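Local coordinates for protein thiosulfate sulfurtransferase (Pseudomonas aeruginosa, PDB 1YT8) that probably transfers sulfur from thiosulfate to cyanide and is built from repeated rhodanese-like domains, at residues Leu53-His56 with Ala57-Arg61; Ala257-Arg261 with Ala262-Arg266; Ala413-Arg417 with Ser418-Gln422. All blocks are in the same frame, centred on the assembly; numbering follows the deposited sequence.

From the N terminus, contact 1 comes first, at the C-terminal end of helix 51-58, where the chain turns out of the helix on its way to strand 66-69. Contact 2 follows, closing helix 245-262 with a Schellman motif and leading into strand 265-267, the outermost strand of a parallel sheet. Contact 3, last in the chain, is the reverse step: it leaves strand 413-414 and enters helix 420-427. All three are local turns in series, none nested or crossed. Contacts 1 and 3 approach to about 6 Å between nearest atoms, while contacts 2 and 3 lie on opposite sides of the chain's centre, their centres 47 Å apart.

Contact 1 of 3, residues Leu53-His56 with Ala57-Arg61. With GOL (glycerol), chain C.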
# COMPACT_ATOMS: atom_id res chain seq x y z
N LEU A 53 12.07 -8.69 -3.53
CA LEU A 53 11.42 -7.88 -4.54
C LEU A 53 11.10 -6.44 -4.12
O LEU A 53 10.92 -5.57 -4.96
CB LEU A 53 10.12 -8.54 -4.99
CG LEU A 53 10.17 -9.97 -5.55
CD1 LEU A 53 8.75 -10.46 -5.82
CD2 LEU A 53 10.99 -10.00 -6.83
N GLU A 54 11.05 -6.20 -2.81
CA GLU A 54 10.70 -4.86 -2.33
C GLU A 54 11.67 -4.19 -1.37
O GLU A 54 11.60 -2.97 -1.18
CB GLU A 54 9.32 -4.91 -1.66
CG GLU A 54 8.19 -5.35 -2.57
CD GLU A 54 6.85 -5.38 -1.87
OE1 GLU A 54 6.77 -4.95 -0.70
OE2 GLU A 54 5.86 -5.82 -2.49
N ILE A 55 12.56 -4.95 -0.76
CA ILE A 55 13.48 -4.39 0.23
C ILE A 55 14.30 -3.19 -0.22
O ILE A 55 14.43 -2.21 0.52
CB ILE A 55 14.42 -5.49 0.80
CG1 ILE A 55 15.13 -4.97 2.05
CG2 ILE A 55 15.43 -5.94 -0.26
CD1 ILE A 55 14.20 -4.74 3.24
N HIS A 56 14.85 -3.22 -1.44
CA HIS A 56 15.66 -2.10 -1.90
C HIS A 56 14.88 -0.82 -2.12
O HIS A 56 15.45 0.27 -2.12
CB HIS A 56 16.43 -2.48 -3.17
CG HIS A 56 17.52 -3.47 -2.94
ND1 HIS A 56 18.18 -3.57 -1.73
CD2 HIS A 56 18.10 -4.37 -3.76
CE1 HIS A 56 19.11 -4.51 -1.82
NE2 HIS A 56 19.08 -5.01 -3.04
N ALA A 57 13.57 -0.94 -2.29
CA ALA A 57 12.73 0.24 -2.49
C ALA A 57 12.18 0.75 -1.16
O ALA A 57 12.14 1.95 -0.92
CB ALA A 57 11.58 -0.09 -3.44
N ARG A 58 11.78 -0.17 -0.28
CA ARG A 58 11.21 0.21 1.01
C ARG A 58 12.25 0.55 2.08
O ARG A 58 11.97 1.31 3.01
CB ARG A 58 10.26 -0.89 1.49
CG ARG A 58 9.12 -1.14 0.51
CD ARG A 58 8.24 -2.30 0.92
NE ARG A 58 7.44 -2.01 2.11
CZ ARG A 58 6.57 -2.86 2.63
NH1 ARG A 58 6.38 -4.05 2.06
NH2 ARG A 58 5.89 -2.54 3.72
N VAL A 59 13.45 -0.02 1.96
CA VAL A 59 14.53 0.25 2.90
C VAL A 59 15.81 0.40 2.07
O VAL A 59 16.68 -0.47 2.11
CB VAL A 59 14.71 -0.92 3.92
CG1 VAL A 59 15.72 -0.53 4.99
CG2 VAL A 59 13.37 -1.26 4.57
N PRO A 60 15.93 1.50 1.32
CA PRO A 60 17.09 1.77 0.47
C PRO A 60 18.45 1.91 1.16
O PRO A 60 19.47 1.49 0.60
CB PRO A 60 16.68 3.03 -0.29
CG PRO A 60 15.83 3.75 0.70
CD PRO A 60 14.97 2.62 1.25
N ARG A 61 18.48 2.51 2.34
CA ARG A 61 19.74 2.70 3.08
C ARG A 61 20.21 1.36 3.63
O ARG A 61 19.60 0.80 4.53
CB ARG A 61 19.55 3.68 4.23
CG ARG A 61 20.29 4.99 4.08
CD ARG A 61 20.91 5.40 5.42
NE ARG A 61 19.95 5.33 6.51
CZ ARG A 61 20.29 5.35 7.80
NH1 ARG A 61 21.56 5.42 8.15
NH2 ARG A 61 19.35 5.28 8.74
C1 GOL C . 4.01 -5.60 0.33
O1 GOL C . 4.84 -6.21 1.56
C2 GOL C . 3.02 -4.63 0.39
O2 GOL C . 2.33 -4.69 1.55
C3 GOL C . 3.06 -4.00 -0.63
O3 GOL C . 3.51 -3.55 -2.06
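Glu-54 and Arg-58, one helical turn apart, run side by side in the same direction and join at their ends in a salt bridge, OE1 of Glu-54 to NH1 of Arg-58 at 2.9 Å. NH1 meets OE1 nearly along the C-O axis, but the oxygen is tilted from the guanidinium plane; one N-H and one oxygen make the bridge, with the carboxylate and guanidinium planes 46° apart. Glu-54 stays extended beyond CG, whereas Arg-58 bends at chi3 (69°), which carries its NH1 round to the carboxylate while CD passes CB of Glu-54 at 3.8 Å. A glycerol, probably from the crystallisation liquor, sits at the edge of the guanidinium and accepts a weak bond from NH1.

Along the backbone, Glu-54 O takes two donors: Arg-58 N at 2.9 Å and Ala-57 N at 3.0 Å. The last helical bond runs from Val-59 N to Ile-55 O at 2.8 Å, and Val-59 is where helical angles end. On this side Ile-55 points its CG1 anti to the backbone N (chi1 -166°), and its CD1 reaches Val-59 CG2 at 3.8 Å. Beyond them, Pro-60 CA makes a CA-H...O contact of 3.4 Å with His-56 O.

The Arg-58 guanidinium is further held by Ser-319 OG at NE, Asn-45 O at NH1 and Asp-315 O at NH2. The chemistry implies a buried charge fixed in rotation by partners on all three nitrogens, with Glu-54 probably offsetting it and the helix end thereby tied to Asp-315 and Ser-319, far away in sequence.

Contact 2 of 3, residues Ala257-Arg261 with Ala262-Arg266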
# COMPACT_ATOMS: atom_id res chain seq x y z
N ALA A 257 -0.46 27.26 1.38
CA ALA A 257 -0.69 27.82 2.71
C ALA A 257 -0.90 26.70 3.73
O ALA A 257 -0.42 26.77 4.86
CB ALA A 257 -1.90 28.76 2.69
N VAL A 258 -1.62 25.66 3.32
CA VAL A 258 -1.87 24.52 4.21
C VAL A 258 -0.54 23.82 4.51
O VAL A 258 -0.27 23.47 5.66
CB VAL A 258 -2.85 23.52 3.56
CG1 VAL A 258 -3.02 22.29 4.47
CG2 VAL A 258 -4.19 24.19 3.34
N ALA A 259 0.27 23.63 3.48
CA ALA A 259 1.57 22.97 3.63
C ALA A 259 2.48 23.79 4.55
O ALA A 259 3.14 23.23 5.43
CB ALA A 259 2.22 22.79 2.27
N ASP A 260 2.52 25.10 4.35
CA ASP A 260 3.36 25.94 5.20
C ASP A 260 2.89 25.84 6.65
O ASP A 260 3.70 25.77 7.57
CB ASP A 260 3.31 27.41 4.76
CG ASP A 260 3.98 27.64 3.41
OD1 ASP A 260 4.88 26.86 3.03
OD2 ASP A 260 3.60 28.62 2.73
N ARG A 261 1.58 25.81 6.83
CA ARG A 261 0.96 25.72 8.15
C ARG A 261 1.38 24.43 8.86
O ARG A 261 1.61 24.43 10.07
CB ARG A 261 -0.57 25.75 8.00
CG ARG A 261 -1.36 26.40 9.14
CD ARG A 261 -1.28 25.62 10.43
NE ARG A 261 -2.31 26.05 11.37
CZ ARG A 261 -2.48 25.55 12.59
NH1 ARG A 261 -1.68 24.59 13.05
NH2 ARG A 261 -3.46 26.01 13.36
N ALA A 262 1.47 23.34 8.11
CA ALA A 262 1.83 22.04 8.67
C ALA A 262 3.34 21.85 8.86
O ALA A 262 3.77 20.83 9.40
CB ALA A 262 1.27 20.93 7.79
N GLY A 263 4.13 22.82 8.41
CA GLY A 263 5.57 22.71 8.57
C GLY A 263 6.28 21.97 7.45
O GLY A 263 7.42 21.53 7.62
N VAL A 264 5.61 21.83 6.32
CA VAL A 264 6.20 21.15 5.17
C VAL A 264 7.42 21.95 4.71
O VAL A 264 7.35 23.17 4.57
CB VAL A 264 5.19 21.03 4.02
CG1 VAL A 264 5.87 20.46 2.78
CG2 VAL A 264 4.02 20.14 4.44
N GLU A 265 8.53 21.26 4.47
CA GLU A 265 9.75 21.93 4.02
C GLU A 265 9.73 22.13 2.51
O GLU A 265 8.94 21.50 1.80
CB GLU A 265 10.98 21.10 4.42
CG GLU A 265 11.20 21.03 5.93
CD GLU A 265 12.43 20.21 6.30
OE1 GLU A 265 13.51 20.48 5.73
OE2 GLU A 265 12.32 19.31 7.15
N ARG A 266 10.58 23.03 2.02
CA ARG A 266 10.67 23.30 0.59
C ARG A 266 12.06 22.90 0.10
O ARG A 266 13.03 22.97 0.85
CB ARG A 266 10.46 24.80 0.30
CG ARG A 266 9.36 25.49 1.11
CD ARG A 266 8.01 24.79 0.98
NE ARG A 266 7.56 24.64 -0.40
CZ ARG A 266 6.42 24.06 -0.75
NH1 ARG A 266 5.61 23.57 0.18
NH2 ARG A 266 6.07 23.96 -2.03
O HOH W 1 5.39 24.29 2.91
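Val-264 folds back over Ala-259: its CB lies 3.9 Å from Ala-259 CB, and its CG2 packs against Ala-259 O at 3.4 Å. With CG1 anti to the backbone N (chi1 174°), the other branch, CG2, is the one laid over the last helical turn. The same pair is joined through the backbone, since Val-264 N donates to Ala-259 O at 3.0 Å with an N-H...O angle of 157°.

That bond is one of the two of a Schellman motif; the other is Gly-263 N to Asp-260 O at 3.1 Å. The phi of Gly-263 is positive (87°), a region where glycine, lacking CB, is unstrained. One residue earlier, Ala-262 N still makes the regular helical bond to Val-258 O at 3.0 Å.

Arg-266 is bent at both chi2 and chi3, which swings its guanidinium back toward the helix, with Ala-259 CB at its edge. It does not bond Asp-260 directly: Asp-260 OD1 and Arg-266 NH1 are 4.4 Å apart, with the oxygen well off the guanidinium plane. A water bridges them instead, donating to Asp-260 OD1 at 2.6 Å and to Val-264 O, and accepting from NH1. Asp-260 also pairs with Arg-256, and Arg-266 with Asp-353.

The turn thus delivers helix 245-262 into edge strand 265-267, where Glu-265 bonds by its backbone to strand 348-352; Val-258, Ala-259 and Val-264 all rest against helix 334-344.

Contact 3 of 3, residues Ala413-Arg417 with Ser418-Gln422; sequences AWVLR and SQLKQ
Leu-416 O receives the N-H of Gln-419 at 3.0 Å, a fairly straight bond with an N-H...O angle of 159°. The bond spans three residues and closes a turn; the donor comes from above the carbonyl plane. Gln-419 stands at the N-cap position, and the helix begins with Leu-420.

Beside this bond, Leu-416 and Gln-419 lie alongside one another and point the same way. CD1 of Leu-416 meets CD of Gln-419 at 3.8 Å, an apolar branch resting against the terminal amide. A chi1 of -63° turns the glutamine chain away from its own carbonyl carbon, and its extended course keeps the amide level with the leucine tip.

On another side of the turn, Leu-420 covers the backbone: its CG is 3.4 Å from Arg-417 O, and its CD2 approaches Val-415 CG2 at 4.2 Å. A water lies 2.7 Å from Arg-417 O, where its donation is not certain, while it accepts a longer bond of 3.3 Å from Leu-420 N in the first helical turn. The Arg-417 chain extends from CG to NE and leads away from the turn, its guanidinium forming a salt bridge with Glu-52; Ser-418 OG bonds Glu-31.

The turn links strand 413-414, which pairs with strand 393-397 while Trp-414 also bonds by its backbone to Leu-481 and Ala-483, to helix 420-427, as part of a rhodanese-like alpha/beta domain. Leu-420 packs on helix 441-454, the Arg-417 side chain touches Leu-442 and Phe-445 of that helix, and Val-415 touches Ala-423 in helix 420-427 itself.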
# COMPACT_ATOMS: atom_id res chain seq x y z
N ALA A 413 0.53 -26.43 -8.85
CA ALA A 413 0.18 -26.40 -7.43
C ALA A 413 0.54 -25.02 -6.88
O ALA A 413 1.65 -24.53 -7.08
CB ALA A 413 0.95 -27.48 -6.67
N TRP A 414 -0.40 -24.38 -6.19
CA TRP A 414 -0.12 -23.07 -5.62
C TRP A 414 0.65 -23.27 -4.31
O TRP A 414 0.32 -24.14 -3.51
CB TRP A 414 -1.40 -22.28 -5.34
CG TRP A 414 -1.10 -20.93 -4.76
CD1 TRP A 414 -0.61 -19.84 -5.42
CD2 TRP A 414 -1.17 -20.56 -3.37
NE1 TRP A 414 -0.36 -18.82 -4.53
CE2 TRP A 414 -0.70 -19.23 -3.27
CE3 TRP A 414 -1.58 -21.23 -2.21
CZ2 TRP A 414 -0.62 -18.55 -2.04
CZ3 TRP A 414 -1.51 -20.55 -0.99
CH2 TRP A 414 -1.03 -19.23 -0.92
N VAL A 415 1.67 -22.44 -4.10
CA VAL A 415 2.48 -22.54 -2.89
C VAL A 415 2.89 -21.18 -2.35
O VAL A 415 2.85 -20.17 -3.06
CB VAL A 415 3.79 -23.34 -3.15
CG1 VAL A 415 3.47 -24.75 -3.62
CG2 VAL A 415 4.63 -22.61 -4.18
N LEU A 416 3.27 -21.18 -1.08
CA LEU A 416 3.77 -20.00 -0.40
C LEU A 416 5.27 -20.22 -0.35
O LEU A 416 5.73 -21.27 0.10
CB LEU A 416 3.25 -19.94 1.04
CG LEU A 416 1.83 -19.44 1.31
CD1 LEU A 416 1.52 -19.57 2.80
CD2 LEU A 416 1.71 -17.98 0.85
N ARG A 417 6.04 -19.25 -0.82
CA ARG A 417 7.48 -19.41 -0.80
C ARG A 417 7.99 -19.57 0.63
O ARG A 417 9.00 -20.25 0.87
CB ARG A 417 8.16 -18.21 -1.46
CG ARG A 417 9.67 -18.33 -1.49
CD ARG A 417 10.31 -17.12 -2.11
NE ARG A 417 11.76 -17.13 -1.96
CZ ARG A 417 12.52 -16.04 -1.94
NH1 ARG A 417 11.95 -14.84 -2.07
NH2 ARG A 417 13.83 -16.13 -1.77
N SER A 418 7.28 -18.97 1.58
CA SER A 418 7.65 -19.02 2.99
C SER A 418 7.36 -20.35 3.67
O SER A 418 7.79 -20.57 4.80
CB SER A 418 6.93 -17.90 3.76
OG SER A 418 5.52 -18.10 3.75
N GLN A 419 6.64 -21.23 2.99
CA GLN A 419 6.30 -22.54 3.54
C GLN A 419 6.58 -23.66 2.54
O GLN A 419 5.79 -24.61 2.42
CB GLN A 419 4.82 -22.56 3.96
CG GLN A 419 4.49 -21.56 5.06
CD GLN A 419 3.05 -21.67 5.54
OE1 GLN A 419 2.41 -22.71 5.41
NE2 GLN A 419 2.55 -20.59 6.13
N LEU A 420 7.70 -23.56 1.84
CA LEU A 420 8.06 -24.56 0.84
C LEU A 420 8.32 -25.96 1.39
O LEU A 420 7.98 -26.95 0.74
CB LEU A 420 9.28 -24.08 0.04
CG LEU A 420 9.01 -23.05 -1.06
CD1 LEU A 420 10.32 -22.55 -1.63
CD2 LEU A 420 8.15 -23.67 -2.15
N LYS A 421 8.93 -26.05 2.56
CA LYS A 421 9.22 -27.36 3.13
C LYS A 421 7.93 -28.16 3.25
O LYS A 421 7.83 -29.30 2.78
CB LYS A 421 9.87 -27.23 4.51
CG LYS A 421 10.24 -28.57 5.14
CD LYS A 421 10.90 -28.37 6.50
CE LYS A 421 11.36 -29.70 7.10
NZ LYS A 421 10.22 -30.62 7.37
N GLN A 422 6.93 -27.55 3.88
CA GLN A 422 5.64 -28.20 4.07
C GLN A 422 4.95 -28.51 2.74
O GLN A 422 4.38 -29.58 2.56
CB GLN A 422 4.74 -27.31 4.92
CG GLN A 422 3.38 -27.94 5.23
CD GLN A 422 2.48 -27.01 6.02
OE1 GLN A 422 2.16 -25.90 5.57
NE2 GLN A 422 2.05 -27.46 7.19
O HOH W 2 10.23 -21.73 2.82